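Local coordinates for DUF4621 domain-containing protein (Parabacteroides distasonis, PDB 4H3W), which is of unknown function but is probably secreted and is built from two beta-barrel domains, at residues Ile41-Asp45 against Gly46-Met50; Asp83-Asp87 against Gly88-Leu92. All coordinates share one frame; numbering follows the deposited sequence.

Contact 1: residues Ile41-Asp45 against Gly46-Met50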
loop_
_atom_site.group_PDB
_atom_site.type_symbol
_atom_site.label_atom_id
_atom_site.label_comp_id
_atom_site.label_asym_id
_atom_site.label_seq_id
_atom_site.Cartn_x
_atom_site.Cartn_y
_atom_site.Cartn_z
ATOM N N ILE A 41 2.332 -0.695 -11.389
ATOM C CA ILE A 41 1.929 -2.017 -10.952
ATOM C C ILE A 41 2.140 -3.070 -12.042
ATOM O O ILE A 41 1.700 -2.855 -13.174
ATOM C CB ILE A 41 0.445 -2.048 -10.583
ATOM C CG1 ILE A 41 0.163 -1.205 -9.326
ATOM C CG2 ILE A 41 -0.031 -3.490 -10.386
ATOM C CD1 ILE A 41 0.345 -1.925 -8.039
ATOM N N ARG A 42 2.843 -4.156 -11.688
ATOM C CA ARG A 42 2.966 -5.384 -12.458
ATOM C C ARG A 42 2.464 -6.542 -11.619
ATOM O O ARG A 42 2.460 -6.461 -10.383
ATOM C CB ARG A 42 4.417 -5.683 -12.845
ATOM C CG ARG A 42 5.163 -4.551 -13.532
ATOM C CD ARG A 42 5.233 -4.509 -15.067
ATOM N NE ARG A 42 6.129 -3.381 -15.388
ATOM C CZ ARG A 42 7.455 -3.328 -15.158
ATOM N NH1 ARG A 42 8.136 -4.359 -14.655
ATOM N NH2 ARG A 42 8.125 -2.222 -15.470
ATOM N N GLU A 43 2.011 -7.608 -12.272
ATOM C CA GLU A 43 1.688 -8.849 -11.564
ATOM C C GLU A 43 2.866 -9.770 -11.724
ATOM O O GLU A 43 3.181 -10.100 -12.828
ATOM C CB GLU A 43 0.446 -9.533 -12.132
ATOM C CG GLU A 43 -0.877 -8.820 -11.871
ATOM C CD GLU A 43 -2.042 -9.477 -12.618
ATOM O OE1 GLU A 43 -2.036 -10.725 -12.752
ATOM O OE2 GLU A 43 -2.962 -8.752 -13.073
ATOM N N VAL A 44 3.531 -10.163 -10.635
ATOM C CA VAL A 44 4.722 -11.029 -10.695
ATOM C C VAL A 44 4.504 -12.235 -9.803
ATOM O O VAL A 44 4.431 -12.088 -8.576
ATOM C CB VAL A 44 5.992 -10.290 -10.242
ATOM C CG1 VAL A 44 7.215 -11.199 -10.340
ATOM C CG2 VAL A 44 6.213 -9.030 -11.067
ATOM N N ASP A 45 4.347 -13.416 -10.392
ATOM C CA ASP A 45 4.001 -14.625 -9.623
ATOM C C ASP A 45 2.664 -14.514 -8.867
ATOM O O ASP A 45 2.536 -14.992 -7.752
ATOM C CB ASP A 45 5.143 -14.972 -8.640
ATOM C CG ASP A 45 6.473 -15.238 -9.353
ATOM O OD1 ASP A 45 6.475 -15.947 -10.376
ATOM O OD2 ASP A 45 7.524 -14.751 -8.898
ATOM N N GLY A 46 1.683 -13.860 -9.480
ATOM C CA GLY A 46 0.356 -13.689 -8.915
ATOM C C GLY A 46 0.227 -12.553 -7.903
ATOM O O GLY A 46 -0.861 -12.302 -7.408
ATOM N N ALA A 47 1.327 -11.845 -7.643
ATOM C CA ALA A 47 1.396 -10.820 -6.618
ATOM C C ALA A 47 1.581 -9.448 -7.242
ATOM O O ALA A 47 2.335 -9.298 -8.195
ATOM C CB ALA A 47 2.544 -11.128 -5.657
ATOM N N TYR A 48 0.924 -8.446 -6.681
ATOM C CA TYR A 48 1.076 -7.073 -7.152
ATOM C C TYR A 48 2.398 -6.457 -6.662
ATOM O O TYR A 48 2.722 -6.450 -5.467
ATOM C CB TYR A 48 -0.092 -6.207 -6.713
ATOM C CG TYR A 48 -1.407 -6.495 -7.399
ATOM C CD1 TYR A 48 -1.534 -6.411 -8.787
ATOM C CD2 TYR A 48 -2.544 -6.815 -6.658
ATOM C CE1 TYR A 48 -2.762 -6.666 -9.412
ATOM C CE2 TYR A 48 -3.767 -7.054 -7.268
ATOM C CZ TYR A 48 -3.881 -6.970 -8.636
ATOM O OH TYR A 48 -5.095 -7.221 -9.217
ATOM N N VAL A 49 3.147 -5.922 -7.606
ATOM C CA VAL A 49 4.398 -5.280 -7.323
ATOM C C VAL A 49 4.575 -4.006 -8.145
ATOM O O VAL A 49 4.385 -4.045 -9.361
ATOM C CB VAL A 49 5.529 -6.260 -7.670
ATOM C CG1 VAL A 49 6.888 -5.619 -7.449
ATOM C CG2 VAL A 49 5.387 -7.527 -6.833
HETATM N N MSE A 50 4.947 -2.882 -7.523
HETATM C CA MSE A 50 5.258 -1.672 -8.320
HETATM C C MSE A 50 6.722 -1.668 -8.704
HETATM O O MSE A 50 7.593 -1.904 -7.853
HETATM C CB MSE A 50 4.938 -0.423 -7.532
HETATM C CG MSE A 50 3.451 -0.302 -7.331
HETATM SE SE MSE A 50 3.027 1.194 -6.115
HETATM C CE MSE A 50 3.707 0.513 -4.420
#
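Ile41 meets both Tyr48 and Met50 at the closely packed end of a two-residue beta hairpin. Its CG1 stands anti to the carbonyl carbon (chi1 -67°), which divides its two branches between these partners: Ile41 CG2 lies 3.7 Å from Tyr48 CD1, approaching the ring obliquely, while Ile41 CD1 reaches CG of Met50, a selenomethionine, at 3.6 Å. On the same face Glu43 runs alongside Tyr48 in the same direction, with its methylene CG 3.8 Å from Tyr48 CE1 and its carboxylate turned nearly perpendicular to the ring. Beneath these side chains, Arg42 and Val49 form a hydrogen-bonded antiparallel pair, Arg42 N to Val49 O at 2.8 Å and Val49 N to Arg42 O at 2.9 Å, both nearly straight.

Toward the turn the grip slackens. Val44 N still donates to Ala47 O, but the return bond from Ala47 N to Val44 O stretches to 3.3 Å, its donor well above the carbonyl plane. Asp45 and Gly46, both with positive phi, occupy the corners of a type I' turn, the classic closure for a hairpin this tight, and both are exposed. The opposite face carries Val44 and Val49 in loose apolar contact, 4.4 Å from Val44 CB to Val49 CG2, while the Arg42 side chain leads off to a long, weak ion pair with Asp53.

Strand 41-44 forms one margin of a five-stranded antiparallel sheet, and strand 47-55 separates it from strand 194-200, where Met50 shares backbone bonding with Leu199. Tyr48 also packs on Ser29 and Asp30 of helix 29-32.

Contact 2: residues Asp83-Asp87 against Gly88-Leu92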
loop_
_atom_site.group_PDB
_atom_site.type_symbol
_atom_site.label_atom_id
_atom_site.label_comp_id
_atom_site.label_asym_id
_atom_site.label_seq_id
_atom_site.Cartn_x
_atom_site.Cartn_y
_atom_site.Cartn_z
ATOM N N ASP A 83 0.418 7.609 -4.989
ATOM C CA ASP A 83 -0.693 8.215 -4.245
ATOM C C ASP A 83 -2.065 7.646 -4.615
ATOM O O ASP A 83 -2.973 7.688 -3.796
ATOM C CB ASP A 83 -0.739 9.719 -4.490
ATOM C CG ASP A 83 0.257 10.500 -3.640
ATOM O OD1 ASP A 83 0.803 9.972 -2.645
ATOM O OD2 ASP A 83 0.449 11.680 -3.965
ATOM N N GLY A 84 -2.221 7.160 -5.855
ATOM C CA GLY A 84 -3.499 6.620 -6.322
ATOM C C GLY A 84 -3.892 5.262 -5.732
ATOM O O GLY A 84 -5.020 4.838 -5.904
ATOM N N LEU A 85 -3.010 4.581 -5.005
ATOM C CA LEU A 85 -3.403 3.305 -4.416
ATOM C C LEU A 85 -4.588 3.398 -3.433
ATOM O O LEU A 85 -5.390 2.484 -3.328
ATOM C CB LEU A 85 -2.251 2.676 -3.652
ATOM C CG LEU A 85 -1.086 2.164 -4.438
ATOM C CD1 LEU A 85 -0.000 1.819 -3.443
ATOM C CD2 LEU A 85 -1.488 0.976 -5.318
ATOM N N PHE A 86 -4.649 4.467 -2.683
ATOM C CA PHE A 86 -5.712 4.697 -1.741
ATOM C C PHE A 86 -6.067 6.175 -1.819
ATOM O O PHE A 86 -5.248 7.000 -2.255
ATOM C CB PHE A 86 -5.325 4.352 -0.309
ATOM C CG PHE A 86 -4.934 2.930 -0.117
ATOM C CD1 PHE A 86 -5.885 1.954 0.130
ATOM C CD2 PHE A 86 -3.612 2.561 -0.231
ATOM C CE1 PHE A 86 -5.501 0.623 0.246
ATOM C CE2 PHE A 86 -3.225 1.249 -0.115
ATOM C CZ PHE A 86 -4.173 0.280 0.120
ATOM N N ASP A 87 -7.295 6.504 -1.419
ATOM C CA ASP A 87 -7.682 7.886 -1.212
ATOM C C ASP A 87 -7.174 8.356 0.116
ATOM O O ASP A 87 -7.265 7.625 1.090
ATOM C CB ASP A 87 -9.194 8.035 -1.224
ATOM C CG ASP A 87 -9.779 7.913 -2.611
ATOM O OD1 ASP A 87 -9.072 8.198 -3.601
ATOM O OD2 ASP A 87 -10.961 7.532 -2.713
ATOM N N GLY A 88 -6.665 9.580 0.166
ATOM C CA GLY A 88 -6.210 10.152 1.416
ATOM C C GLY A 88 -4.857 9.582 1.853
ATOM O O GLY A 88 -4.203 8.848 1.119
ATOM N N ASP A 89 -4.473 9.899 3.072
ATOM C CA ASP A 89 -3.171 9.537 3.569
ATOM C C ASP A 89 -3.135 8.051 3.871
ATOM O O ASP A 89 -4.114 7.475 4.361
ATOM C CB ASP A 89 -2.857 10.298 4.845
ATOM C CG ASP A 89 -2.689 11.784 4.622
ATOM O OD1 ASP A 89 -2.319 12.234 3.506
ATOM O OD2 ASP A 89 -2.912 12.506 5.613
ATOM N N PHE A 90 -2.005 7.435 3.565
ATOM C CA PHE A 90 -1.743 6.077 3.995
ATOM C C PHE A 90 -0.250 5.944 4.318
ATOM O O PHE A 90 0.538 6.781 3.932
ATOM C CB PHE A 90 -2.237 5.052 2.965
ATOM C CG PHE A 90 -1.629 5.162 1.597
ATOM C CD1 PHE A 90 -2.117 6.083 0.680
ATOM C CD2 PHE A 90 -0.617 4.304 1.192
ATOM C CE1 PHE A 90 -1.597 6.157 -0.614
ATOM C CE2 PHE A 90 -0.100 4.370 -0.097
ATOM C CZ PHE A 90 -0.588 5.294 -0.993
ATOM N N VAL A 91 0.078 4.896 5.059
ATOM C CA VAL A 91 1.417 4.565 5.438
ATOM C C VAL A 91 1.780 3.289 4.688
ATOM O O VAL A 91 1.310 2.199 5.033
ATOM C CB VAL A 91 1.545 4.340 6.943
ATOM C CG1 VAL A 91 2.985 3.963 7.301
ATOM C CG2 VAL A 91 1.138 5.600 7.718
ATOM N N LEU A 92 2.655 3.444 3.713
ATOM C CA LEU A 92 3.026 2.368 2.796
ATOM C C LEU A 92 4.225 1.568 3.312
ATOM O O LEU A 92 5.293 1.626 2.747
ATOM C CB LEU A 92 3.296 2.964 1.424
ATOM C CG LEU A 92 3.601 1.953 0.312
ATOM C CD1 LEU A 92 2.405 1.059 0.133
ATOM C CD2 LEU A 92 3.985 2.649 -0.992
HETATM O O HOH W 1 -3.243 9.240 -1.330
HETATM O O HOH W 2 -6.007 5.773 3.049
#
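Phe86 and Phe90 form an edge-to-face aromatic pair inside a compact loop. The edge of Phe86 is directed at the face of Phe90, with ring centroids 5.0 Å apart and planes inclined at 62°. A single atom does most of the work: Phe86 CD2 sits over the centre of the Phe90 ring and comes within 3.7 Å of Phe90 CD2, while Phe86 CB covers the CD1 side of the same ring. Phe90 reaches this place with CG lying between its backbone N and carbonyl carbon (chi1 59°), a crowded position that folds the ring back across the loop.

Apolar contacts of the leucines continue the buried side more loosely. Leu85 CB is 4.1 Å from Phe90 CZ, and the leucine methyls Leu85 CD1 and Leu92 CD1 approach to 4.4 Å. With the Phe90 ring cut back to an alanine, the Phe86 edge would probably lose its aromatic face and a gap would open beside Leu85.

No direct hydrogen bond crosses the loop; its polar links run through water. Water 1 bridges Asp83 O at 2.9 Å and Gly88 O at 2.7 Å, and both this water and Gly88 O lie in the plane of the Phe90 ring at its edge. Water 2 joins Asp87 O to Asp89 O across the exposed bend, where Gly88 has a positive phi.

The loop connects strand 71-76 to strand 98-100. Both phenylalanines pack on Ala209 of strand 208-215, Asp83 OD2 is hydrogen-bonded to Gln169, and Leu85 and Leu92 face strand 47-55.

How the contacts relate
From the N terminus, the chain first closes contact 1, a tight hairpin between strands 41-44 and 47-55, then runs along strand 47-55 and through strand 71-76 before contact 2 folds the loop ahead of strand 98-100. The two are in series, neither nesting nor crossing, with centres about 18 Å apart. They nevertheless touch: the selenomethionine methyl Met50 CE is 4.0 Å from Leu92 CD2 and equally far from Leu85 CD1. Contact 1 belongs to the five-stranded sheet, whereas contact 2 bridges from that sheet to strand 208-215 of a different one, consistent with a place near the junction of the two barrels.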